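Local coordinates for type III secretion system effector protein ExoU (Pseudomonas fluorescens, PDB 4QMK) that probably acts as a patatin-like phospholipase toxin that is delivered through a type III secretion system and localises to the host plasma membrane, at residues H199-V212 and L230-Q242. Residues are numbered along the deposited sequence; the frame is centred on the assembly and turned at random.
Sequences HIAGMPPANRPPEV and LEVLSRHIPAIKQ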
ATOM      1  N   HIS A 199      26.069  -1.158  -9.543  1.00 50.40           N
ATOM      2  CA  HIS A 199      25.674  -2.322 -10.332  1.00 51.31           C
ATOM      3  C   HIS A 199      24.784  -1.920 -11.487  1.00 51.59           C
ATOM      4  O   HIS A 199      25.006  -2.335 -12.604  1.00 49.29           O
ATOM      5  CB  HIS A 199      25.012  -3.413  -9.470  1.00 47.58           C
ATOM      6  CG  HIS A 199      25.982  -4.189  -8.627  1.00 48.42           C
ATOM      7  ND1 HIS A 199      26.687  -5.270  -9.106  1.00 49.10           N
ATOM      8  CD2 HIS A 199      26.375  -4.036  -7.337  1.00 51.48           C
ATOM      9  CE1 HIS A 199      27.479  -5.746  -8.158  1.00 48.28           C
ATOM     10  NE2 HIS A 199      27.313  -5.009  -7.074  1.00 50.30           N
ATOM     11  N   ILE A 200      23.789  -1.086 -11.231  1.00 56.23           N
ATOM     12  CA  ILE A 200      22.921  -0.634 -12.314  1.00 58.23           C
ATOM     13  C   ILE A 200      23.769  -0.007 -13.411  1.00 62.22           C
ATOM     14  O   ILE A 200      23.558  -0.314 -14.592  1.00 63.35           O
ATOM     15  CB  ILE A 200      21.855   0.360 -11.834  1.00 59.06           C
ATOM     16  CG1 ILE A 200      20.870  -0.365 -10.921  1.00 65.69           C
ATOM     17  CG2 ILE A 200      21.089   0.954 -13.008  1.00 60.76           C
ATOM     18  CD1 ILE A 200      19.852   0.538 -10.245  1.00 65.60           C
ATOM     19  N   ALA A 201      24.745   0.833 -13.024  1.00 59.25           N
ATOM     20  CA  ALA A 201      25.622   1.509 -14.002  1.00 64.09           C
ATOM     21  C   ALA A 201      26.442   0.531 -14.852  1.00 66.80           C
ATOM     22  O   ALA A 201      26.733   0.805 -16.022  1.00 74.78           O
ATOM     23  CB  ALA A 201      26.539   2.508 -13.304  1.00 65.12           C
ATOM     24  N   GLY A 202      26.804  -0.612 -14.275  1.00 62.60           N
ATOM     25  CA  GLY A 202      27.575  -1.609 -14.999  1.00 61.42           C
ATOM     26  C   GLY A 202      26.795  -2.287 -16.108  1.00 62.30           C
ATOM     27  O   GLY A 202      27.368  -3.004 -16.912  1.00 65.00           O
ATOM     28  N   MET A 203      25.492  -2.058 -16.181  1.00 62.93           N
ATOM     29  CA  MET A 203      24.695  -2.684 -17.234  1.00 68.88           C
ATOM     30  C   MET A 203      25.032  -2.074 -18.617  1.00 77.90           C
ATOM     31  O   MET A 203      25.568  -0.956 -18.704  1.00 75.30           O
ATOM     32  CB  MET A 203      23.195  -2.531 -16.953  1.00 67.44           C
ATOM     33  CG  MET A 203      22.630  -3.455 -15.907  1.00 65.90           C
ATOM     34  SD  MET A 203      20.865  -3.153 -15.590  1.00 68.32           S
ATOM     35  CE  MET A 203      19.993  -4.203 -16.797  1.00 67.02           C
ATOM     36  N   PRO A 204      24.736  -2.816 -19.708  1.00 82.11           N
ATOM     37  CA  PRO A 204      24.973  -2.202 -21.012  1.00 90.03           C
ATOM     38  C   PRO A 204      24.149  -0.915 -21.172  1.00 89.68           C
ATOM     39  O   PRO A 204      22.961  -0.891 -20.815  1.00 88.43           O
ATOM     40  CB  PRO A 204      24.508  -3.280 -22.010  1.00 89.16           C
ATOM     41  CG  PRO A 204      24.528  -4.567 -21.247  1.00 83.47           C
ATOM     42  CD  PRO A 204      24.250  -4.206 -19.824  1.00 80.56           C
ATOM     43  N   PRO A 205      24.773   0.158 -21.686  1.00 95.79           N
ATOM     44  CA  PRO A 205      23.970   1.366 -21.889  1.00 95.89           C
ATOM     45  C   PRO A 205      22.787   1.056 -22.824  1.00 98.97           C
ATOM     46  O   PRO A 205      21.742   1.703 -22.738  1.00 89.60           O
ATOM     47  CB  PRO A 205      24.955   2.349 -22.551  1.00 94.21           C
ATOM     48  CG  PRO A 205      26.314   1.739 -22.417  1.00 92.21           C
ATOM     49  CD  PRO A 205      26.114   0.264 -22.298  1.00 93.80           C
ATOM     50  N   ALA A 206      22.987   0.047 -23.683  1.00103.12           N
ATOM     51  CA  ALA A 206      22.009  -0.441 -24.668  1.00106.90           C
ATOM     52  C   ALA A 206      20.527  -0.166 -24.346  1.00102.71           C
ATOM     53  O   ALA A 206      20.020   0.913 -24.635  1.00 99.69           O
ATOM     54  CB  ALA A 206      22.245  -1.935 -24.930  1.00104.03           C
ATOM     55  N   ASN A 207      19.831  -1.138 -23.772  1.00100.02           N
ATOM     56  CA  ASN A 207      18.410  -0.969 -23.509  1.00102.80           C
ATOM     57  C   ASN A 207      18.125  -0.476 -22.103  1.00 97.52           C
ATOM     58  O   ASN A 207      17.744   0.668 -21.918  1.00103.68           O
ATOM     59  CB  ASN A 207      17.646  -2.268 -23.795  1.00104.65           C
ATOM     60  CG  ASN A 207      17.553  -2.577 -25.282  1.00106.18           C
ATOM     61  OD1 ASN A 207      17.621  -1.679 -26.124  1.00109.40           O
ATOM     62  ND2 ASN A 207      17.384  -3.856 -25.611  1.00105.99           N
ATOM     63  N   ARG A 208      18.329  -1.331 -21.115  1.00 89.63           N
ATOM     64  CA  ARG A 208      18.015  -0.994 -19.727  1.00 87.70           C
ATOM     65  C   ARG A 208      16.522  -0.808 -19.567  1.00 87.53           C
ATOM     66  O   ARG A 208      15.999   0.281 -19.861  1.00 78.39           O
ATOM     67  CB  ARG A 208      18.723   0.265 -19.261  1.00 81.25           C
ATOM     68  CG  ARG A 208      20.209   0.167 -19.388  1.00 80.08           C
ATOM     69  CD  ARG A 208      20.820   1.082 -18.382  1.00 76.90           C
ATOM     70  NE  ARG A 208      22.258   0.910 -18.347  1.00 76.45           N
ATOM     71  CZ  ARG A 208      23.067   1.654 -17.603  1.00 71.95           C
ATOM     72  NH1 ARG A 208      24.378   1.440 -17.608  1.00 69.27           N
ATOM     73  NH2 ARG A 208      22.553   2.612 -16.850  1.00 72.49           N
ATOM     74  N   PRO A 209      15.832  -1.860 -19.065  1.00 82.76           N
ATOM     75  CA  PRO A 209      14.371  -1.811 -18.918  1.00 78.46           C
ATOM     76  C   PRO A 209      13.931  -0.589 -18.132  1.00 72.50           C
ATOM     77  O   PRO A 209      14.627  -0.174 -17.206  1.00 65.74           O
ATOM     78  CB  PRO A 209      14.040  -3.086 -18.137  1.00 75.85           C
ATOM     79  CG  PRO A 209      15.181  -4.011 -18.393  1.00 74.96           C
ATOM     80  CD  PRO A 209      16.398  -3.151 -18.627  1.00 75.50           C
ATOM     81  N   PRO A 210      12.814   0.023 -18.534  1.00 74.58           N
ATOM     82  CA  PRO A 210      12.329   1.186 -17.796  1.00 72.58           C
ATOM     83  C   PRO A 210      12.230   0.877 -16.309  1.00 69.05           C
ATOM     84  O   PRO A 210      12.467   1.749 -15.469  1.00 65.90           O
ATOM     85  CB  PRO A 210      10.951   1.425 -18.404  1.00 73.42           C
ATOM     86  CG  PRO A 210      11.076   0.931 -19.805  1.00 74.42           C
ATOM     87  CD  PRO A 210      12.061  -0.201 -19.785  1.00 74.14           C
ATOM     88  N   GLU A 211      11.890  -0.371 -16.008  1.00 67.23           N
ATOM     89  CA  GLU A 211      11.793  -0.858 -14.645  1.00 64.77           C
ATOM     90  C   GLU A 211      12.991  -0.474 -13.773  1.00 63.70           C
ATOM     91  O   GLU A 211      12.809   0.084 -12.661  1.00 53.30           O
ATOM     92  CB  GLU A 211      11.680  -2.388 -14.683  1.00 70.54           C
ATOM     93  CG  GLU A 211      10.344  -2.980 -14.259  1.00 76.89           C
ATOM     94  CD  GLU A 211      10.245  -4.506 -14.432  1.00 85.07           C
ATOM     95  OE1 GLU A 211      11.194  -5.162 -14.945  1.00 80.57           O
ATOM     96  OE2 GLU A 211       9.192  -5.061 -14.033  1.00 84.83           O
ATOM     97  N   VAL A 212      14.205  -0.751 -14.283  1.00 58.16           N
ATOM     98  CA  VAL A 212      15.401  -0.515 -13.494  1.00 56.78           C
ATOM     99  C   VAL A 212      15.809   0.947 -13.476  1.00 55.59           C
ATOM    100  O   VAL A 212      16.166   1.481 -12.409  1.00 54.93           O
ATOM    101  CB  VAL A 212      16.614  -1.408 -13.875  1.00 56.10           C
ATOM    102  CG1 VAL A 212      16.177  -2.818 -14.232  1.00 57.05           C
ATOM    103  CG2 VAL A 212      17.413  -0.805 -14.986  1.00 63.64           C
ATOM    104  N   LEU A 230      14.550  -4.770  -4.918  1.00 38.06           N
ATOM    105  CA  LEU A 230      15.472  -5.882  -4.952  1.00 37.87           C
ATOM    106  C   LEU A 230      14.950  -7.011  -5.838  1.00 36.76           C
ATOM    107  O   LEU A 230      15.639  -7.439  -6.734  1.00 38.08           O
ATOM    108  CB  LEU A 230      15.785  -6.360  -3.525  1.00 38.94           C
ATOM    109  CG  LEU A 230      16.753  -5.475  -2.717  1.00 37.85           C
ATOM    110  CD1 LEU A 230      17.085  -6.117  -1.386  1.00 39.00           C
ATOM    111  CD2 LEU A 230      18.042  -5.251  -3.455  1.00 35.79           C
ATOM    112  N   GLU A 231      13.714  -7.437  -5.629  1.00 39.01           N
ATOM    113  CA  GLU A 231      13.104  -8.470  -6.473  1.00 47.18           C
ATOM    114  C   GLU A 231      13.206  -8.133  -7.974  1.00 45.90           C
ATOM    115  O   GLU A 231      13.642  -8.955  -8.770  1.00 47.61           O
ATOM    116  CB  GLU A 231      11.637  -8.649  -6.102  1.00 53.21           C
ATOM    117  CG  GLU A 231      10.810  -9.499  -7.058  1.00 64.08           C
ATOM    118  CD  GLU A 231       9.317  -9.219  -6.882  1.00 83.48           C
ATOM    119  OE1 GLU A 231       8.851  -8.148  -7.353  1.00 91.81           O
ATOM    120  OE2 GLU A 231       8.605 -10.064  -6.278  1.00 88.64           O
ATOM    121  N   VAL A 232      12.768  -6.937  -8.340  1.00 43.02           N
ATOM    122  CA  VAL A 232      12.814  -6.454  -9.727  1.00 45.27           C
ATOM    123  C   VAL A 232      14.235  -6.408 -10.292  1.00 46.61           C
ATOM    124  O   VAL A 232      14.516  -6.931 -11.388  1.00 47.78           O
ATOM    125  CB  VAL A 232      12.210  -5.050  -9.828  1.00 44.55           C
ATOM    126  CG1 VAL A 232      12.535  -4.432 -11.170  1.00 48.70           C
ATOM    127  CG2 VAL A 232      10.693  -5.105  -9.620  1.00 45.43           C
ATOM    128  N   LEU A 233      15.135  -5.825  -9.515  1.00 43.78           N
ATOM    129  CA  LEU A 233      16.508  -5.728  -9.908  1.00 41.45           C
ATOM    130  C   LEU A 233      17.177  -7.083 -10.087  1.00 42.59           C
ATOM    131  O   LEU A 233      18.018  -7.234 -10.979  1.00 40.25           O
ATOM    132  CB  LEU A 233      17.263  -4.946  -8.854  1.00 41.76           C
ATOM    133  CG  LEU A 233      17.007  -3.467  -8.808  1.00 41.13           C
ATOM    134  CD1 LEU A 233      17.833  -2.844  -7.693  1.00 42.04           C
ATOM    135  CD2 LEU A 233      17.362  -2.852 -10.142  1.00 44.10           C
ATOM    136  N   SER A 234      16.846  -8.053  -9.220  1.00 42.14           N
ATOM    137  CA  SER A 234      17.446  -9.412  -9.301  1.00 44.41           C
ATOM    138  C   SER A 234      17.138 -10.125 -10.628  1.00 47.92           C
ATOM    139  O   SER A 234      17.925 -10.937 -11.091  1.00 53.82           O
ATOM    140  CB  SER A 234      17.017 -10.311  -8.120  1.00 42.67           C
ATOM    141  OG  SER A 234      15.653 -10.741  -8.226  1.00 40.71           O
ATOM    142  N   ARG A 235      16.015  -9.798 -11.250  1.00 47.79           N
ATOM    143  CA  ARG A 235      15.676 -10.406 -12.539  1.00 54.43           C
ATOM    144  C   ARG A 235      16.660 -10.026 -13.644  1.00 52.21           C
ATOM    145  O   ARG A 235      16.815 -10.778 -14.585  1.00 54.13           O
ATOM    146  CB  ARG A 235      14.288  -9.973 -13.020  1.00 58.82           C
ATOM    147  CG  ARG A 235      13.117 -10.332 -12.130  1.00 58.82           C
ATOM    148  CD  ARG A 235      11.962  -9.512 -12.674  1.00 63.85           C
ATOM    149  NE  ARG A 235      10.925  -9.216 -11.702  1.00 71.47           N
ATOM    150  CZ  ARG A 235      10.115  -8.156 -11.778  1.00 69.22           C
ATOM    151  NH1 ARG A 235      10.240  -7.277 -12.774  1.00 72.09           N
ATOM    152  NH2 ARG A 235       9.195  -7.958 -10.833  1.00 70.41           N
ATOM    153  N   HIS A 236      17.270  -8.851 -13.548  1.00 47.63           N
ATOM    154  CA  HIS A 236      18.141  -8.348 -14.609  1.00 51.37           C
ATOM    155  C   HIS A 236      19.594  -8.252 -14.234  1.00 50.39           C
ATOM    156  O   HIS A 236      20.433  -8.039 -15.109  1.00 54.18           O
ATOM    157  CB  HIS A 236      17.665  -6.948 -15.076  1.00 53.42           C
ATOM    158  CG  HIS A 236      16.197  -6.885 -15.389  1.00 58.12           C
ATOM    159  ND1 HIS A 236      15.683  -7.245 -16.616  1.00 58.73           N
ATOM    160  CD2 HIS A 236      15.129  -6.549 -14.621  1.00 59.18           C
ATOM    161  CE1 HIS A 236      14.367  -7.130 -16.591  1.00 60.63           C
ATOM    162  NE2 HIS A 236      14.003  -6.711 -15.394  1.00 59.52           N
ATOM    163  N   ILE A 237      19.880  -8.328 -12.929  1.00 51.19           N
ATOM    164  CA  ILE A 237      21.237  -8.182 -12.385  1.00 47.38           C
ATOM    165  C   ILE A 237      21.459  -9.310 -11.377  1.00 47.08           C
ATOM    166  O   ILE A 237      20.957  -9.254 -10.244  1.00 47.85           O
ATOM    167  CB  ILE A 237      21.431  -6.822 -11.684  1.00 45.52           C
ATOM    168  CG1 ILE A 237      20.977  -5.701 -12.610  1.00 48.60           C
ATOM    169  CG2 ILE A 237      22.889  -6.618 -11.294  1.00 46.09           C
ATOM    170  CD1 ILE A 237      21.059  -4.319 -12.008  1.00 49.09           C
ATOM    171  N   PRO A 238      22.190 -10.350 -11.796  1.00 44.66           N
ATOM    172  CA  PRO A 238      22.467 -11.505 -10.969  1.00 42.76           C
ATOM    173  C   PRO A 238      23.147 -11.208  -9.639  1.00 42.40           C
ATOM    174  O   PRO A 238      22.936 -11.957  -8.709  1.00 44.95           O
ATOM    175  CB  PRO A 238      23.380 -12.353 -11.839  1.00 44.57           C
ATOM    176  CG  PRO A 238      23.095 -11.919 -13.232  1.00 47.82           C
ATOM    177  CD  PRO A 238      22.789 -10.469 -13.136  1.00 46.78           C
ATOM    178  N   ALA A 239      23.930 -10.135  -9.526  1.00 41.49           N
ATOM    179  CA  ALA A 239      24.597  -9.824  -8.270  1.00 40.90           C
ATOM    180  C   ALA A 239      23.633  -9.301  -7.167  1.00 40.28           C
ATOM    181  O   ALA A 239      23.949  -9.390  -5.994  1.00 38.51           O
ATOM    182  CB  ALA A 239      25.711  -8.812  -8.495  1.00 41.58           C
ATOM    183  N   ILE A 240      22.501  -8.720  -7.559  1.00 41.19           N
ATOM    184  CA  ILE A 240      21.512  -8.247  -6.616  1.00 40.82           C
ATOM    185  C   ILE A 240      20.531  -9.406  -6.308  1.00 40.23           C
ATOM    186  O   ILE A 240      20.054 -10.094  -7.213  1.00 42.10           O
ATOM    187  CB  ILE A 240      20.672  -7.102  -7.171  1.00 45.52           C
ATOM    188  CG1 ILE A 240      21.515  -6.012  -7.845  1.00 50.75           C
ATOM    189  CG2 ILE A 240      19.849  -6.493  -6.054  1.00 47.40           C
ATOM    190  CD1 ILE A 240      22.534  -5.368  -6.940  1.00 53.17           C
ATOM    191  N   LYS A 241      20.211  -9.584  -5.035  1.00 36.07           N
ATOM    192  CA  LYS A 241      19.433 -10.719  -4.597  1.00 34.91           C
ATOM    193  C   LYS A 241      18.113 -10.346  -3.964  1.00 33.99           C
ATOM    194  O   LYS A 241      17.979  -9.303  -3.371  1.00 36.20           O
ATOM    195  CB  LYS A 241      20.224 -11.422  -3.527  1.00 34.49           C
ATOM    196  CG  LYS A 241      21.341 -12.301  -4.022  1.00 36.56           C
ATOM    197  CD  LYS A 241      22.612 -11.603  -4.412  1.00 37.13           C
ATOM    198  CE  LYS A 241      23.688 -12.596  -4.858  1.00 35.05           C
ATOM    199  NZ  LYS A 241      23.352 -13.371  -6.090  1.00 34.19           N
ATOM    200  N   GLN A 242      17.139 -11.217  -4.012  1.00 34.40           N
ATOM    201  CA  GLN A 242      15.929 -10.922  -3.243  1.00 35.91           C
ATOM    202  C   GLN A 242      16.294 -11.034  -1.788  1.00 31.51           C
ATOM    203  O   GLN A 242      17.297 -11.682  -1.446  1.00 29.44           O
ATOM    204  CB  GLN A 242      14.816 -11.876  -3.557  1.00 36.75           C
ATOM    205  CG  GLN A 242      14.434 -11.879  -5.008  1.00 38.58           C
ATOM    206  CD  GLN A 242      13.445 -12.953  -5.289  1.00 40.55           C
ATOM    207  OE1 GLN A 242      12.500 -13.159  -4.538  1.00 43.46           O
ATOM    208  NE2 GLN A 242      13.681 -13.681  -6.332  1.00 45.04           N
TER
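In the patatin-like phospholipase region, the end of helix 183-201, the loop after it and the start of helix 210-221 pack against the last turn of helix 227-236 and the type I turn, Ile-237 to Ile-240, that follows it. The polar end centres on the carboxylate of Glu-211. Glu-211 OE1 takes a hydrogen bond from NE2 of His-236 (3.2 Å), nearly along the C-O axis, with the carboxylate and ring planes 68° apart. Glu-211 OE2 receives NH1 of Arg-235 at 2.8 Å in a salt bridge, from above the carboxylate plane. OE1 of Glu-231 adds a longer salt bridge to NH2 of Arg-235 (3.5 Å). One face of the His-236 imidazole carries CG of Pro-209 in a CH-pi contact, 3.9 Å from the ring centroid, and CB of Arg-235 backs the opposite face. Farther in, Met-203 SD lies 3.8 Å from CD1 of Ile-237, which also meets Ile-200; a bend at chi3 (88°) brings Met-203 CE to His-236 CB (4.0 Å). CD2 of Leu-233 touches both Ile-200 CD1 and Val-212 CB. At the other end His-199 CE1 rests 3.6 Å from Ala-239 CB, while its NE2 is hydrogen-bonded to Gly-116 O. A salt-bridge network beside a patch of aliphatic side chains thus joins three consecutive helices just before strand 242-251 of the mixed sheet, within the alpha/beta patatin-like fold.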